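PDB 5UAM: ulvan Lyase-PL25 from Pseudoalteromonas sp. PLSV, which cleaves ulvan, the sulfated rhamnose- and uronic acid-containing cell-wall polysaccharide of green seaweeds, as a polysaccharide lyase of family 25. Local coordinates for residues Leu283-Arg287 with Glu288-Glu292. Numbering follows the deposited sequence.
Sequences LPVTR and EVADE. With EDO (1,2-ethanediol), chain L.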
loop_
_atom_site.group_PDB
_atom_site.type_symbol
_atom_site.label_atom_id
_atom_site.label_comp_id
_atom_site.label_asym_id
_atom_site.label_seq_id
_atom_site.Cartn_x
_atom_site.Cartn_y
_atom_site.Cartn_z
ATOM N N LEU A 283 -17.483 -5.233 15.477
ATOM C CA LEU A 283 -16.977 -4.071 14.762
ATOM C C LEU A 283 -17.666 -2.805 15.244
ATOM O O LEU A 283 -18.832 -2.834 15.640
ATOM C CB LEU A 283 -17.256 -4.170 13.260
ATOM C CG LEU A 283 -16.544 -5.215 12.426
ATOM C CD1 LEU A 283 -16.597 -4.810 10.966
ATOM C CD2 LEU A 283 -15.123 -5.373 12.851
ATOM N N PRO A 284 -16.968 -1.668 15.184
ATOM C CA PRO A 284 -15.570 -1.525 14.795
ATOM C C PRO A 284 -14.652 -1.923 15.934
ATOM O O PRO A 284 -15.032 -1.758 17.113
ATOM C CB PRO A 284 -15.448 -0.024 14.500
ATOM C CG PRO A 284 -16.429 0.591 15.393
ATOM C CD PRO A 284 -17.599 -0.364 15.452
ATOM N N VAL A 285 -13.484 -2.464 15.594
ATOM C CA VAL A 285 -12.516 -2.868 16.599
ATOM C C VAL A 285 -11.904 -1.632 17.239
ATOM O O VAL A 285 -11.444 -0.711 16.548
ATOM C CB VAL A 285 -11.459 -3.785 15.976
ATOM C CG1 VAL A 285 -10.330 -4.065 16.979
ATOM C CG2 VAL A 285 -12.105 -5.068 15.494
ATOM N N THR A 286 -11.894 -1.612 18.569
ATOM C CA THR A 286 -11.274 -0.547 19.341
ATOM C C THR A 286 -9.862 -0.942 19.753
ATOM O O THR A 286 -9.490 -2.115 19.752
ATOM C CB THR A 286 -12.067 -0.306 20.614
ATOM O OG1 THR A 286 -12.055 -1.519 21.373
ATOM C CG2 THR A 286 -13.503 0.099 20.302
ATOM N N ARG A 287 -9.098 0.057 20.182
ATOM C CA ARG A 287 -7.758 -0.208 20.694
ATOM C C ARG A 287 -7.797 -1.219 21.835
ATOM O O ARG A 287 -6.953 -2.118 21.907
ATOM C CB ARG A 287 -7.105 1.097 21.150
ATOM C CG ARG A 287 -5.631 0.924 21.578
ATOM C CD ARG A 287 -5.135 2.127 22.343
ATOM N NE ARG A 287 -5.358 1.986 23.776
ATOM C CZ ARG A 287 -6.302 2.607 24.483
ATOM N NH1 ARG A 287 -7.173 3.454 23.924
ATOM N NH2 ARG A 287 -6.376 2.376 25.784
ATOM N N GLU A 288 -8.781 -1.109 22.725
ATOM C CA GLU A 288 -8.832 -2.001 23.878
ATOM C C GLU A 288 -9.069 -3.439 23.443
ATOM O O GLU A 288 -8.446 -4.368 23.970
ATOM C CB GLU A 288 -9.923 -1.524 24.839
ATOM C CG GLU A 288 -9.584 -0.201 25.530
ATOM C CD GLU A 288 -10.069 1.048 24.795
ATOM O OE1 GLU A 288 -10.363 0.992 23.588
ATOM O OE2 GLU A 288 -10.196 2.099 25.468
ATOM N N VAL A 289 -9.970 -3.648 22.489
ATOM C CA VAL A 289 -10.190 -4.994 21.986
ATOM C C VAL A 289 -8.981 -5.479 21.212
ATOM O O VAL A 289 -8.610 -6.656 21.299
ATOM C CB VAL A 289 -11.467 -5.036 21.136
ATOM C CG1 VAL A 289 -11.545 -6.358 20.333
ATOM C CG2 VAL A 289 -12.677 -4.836 22.043
ATOM N N ALA A 290 -8.375 -4.604 20.402
ATOM C CA ALA A 290 -7.210 -5.011 19.625
ATOM C C ALA A 290 -6.068 -5.457 20.536
ATOM O O ALA A 290 -5.424 -6.485 20.291
ATOM C CB ALA A 290 -6.758 -3.868 18.712
ATOM N N ASP A 291 -5.777 -4.678 21.575
ATOM C CA ASP A 291 -4.715 -5.071 22.499
ATOM C C ASP A 291 -5.000 -6.410 23.160
ATOM O O ASP A 291 -4.067 -7.152 23.480
ATOM C CB ASP A 291 -4.505 -3.998 23.574
ATOM C CG ASP A 291 -3.729 -2.794 23.063
ATOM O OD1 ASP A 291 -3.227 -2.825 21.917
ATOM O OD2 ASP A 291 -3.626 -1.793 23.797
ATOM N N GLU A 292 -6.270 -6.740 23.374
ATOM C CA GLU A 292 -6.649 -7.991 24.011
ATOM C C GLU A 292 -6.656 -9.164 23.038
ATOM O O GLU A 292 -6.302 -10.283 23.431
ATOM C CB GLU A 292 -8.037 -7.824 24.638
ATOM C CG GLU A 292 -8.637 -9.088 25.273
ATOM C CD GLU A 292 -8.005 -9.442 26.605
ATOM O OE1 GLU A 292 -7.223 -8.619 27.135
ATOM O OE2 GLU A 292 -8.303 -10.544 27.117
HETATM C C1 EDO L . -3.103 -10.614 21.657
HETATM O O1 EDO L . -1.888 -11.230 21.169
HETATM C C2 EDO L . -3.006 -10.347 23.151
HETATM O O2 EDO L . -2.049 -9.308 23.380
HETATM O O HOH W 1 -8.907 5.088 26.156
#
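Thr286 caps the short helix 287-293 through its side chain: OG1 accepts a hydrogen bond from Val289 N at 3.2 Å. A chi1 of 61° sets that hydroxyl between its own backbone N and carbonyl carbon, facing the first turn, where it also touches Val289 CG2. The carbonyls then take over, Thr286 O receiving a bond from Ala290 N at 2.8 Å and Arg287 O one from Asp291 N at 2.8 Å, both nearly straight. Arg287 folds back at chi3 (90°), so that Glu288 CD sits over one face of its guanidinium, the carboxylate tilted 42° to that plane. The distance of 3.7 Å from Arg287 NH1 to Glu288 OE2 makes this a long salt bridge of charge alone, since no N-H points at the oxygen. A water in the guanidinium plane accepts from NH1 and donates weakly to OE2. The stronger mates lie on strands nearby: Asp219 for Arg287 NH1, Lys210 for Glu288 OE1 and Tyr262 for Asp291 OD1. With an alanine here instead of Arg287, Asp219 and Glu288 would probably each lose a positive partner and the bridging water its NH1 donor. On the side of the helix turned to the sheet, Val285 CG1 packs on Ala290 CB at 4.0 Å, beside Tyr237. Toward the helix C-terminus, Asp291 O accepts from an ethanediol hydroxyl, probably a crystallisation additive. This is a classic threonine N-cap, here starting a helix packed against the antiparallel strands of a beta-propeller.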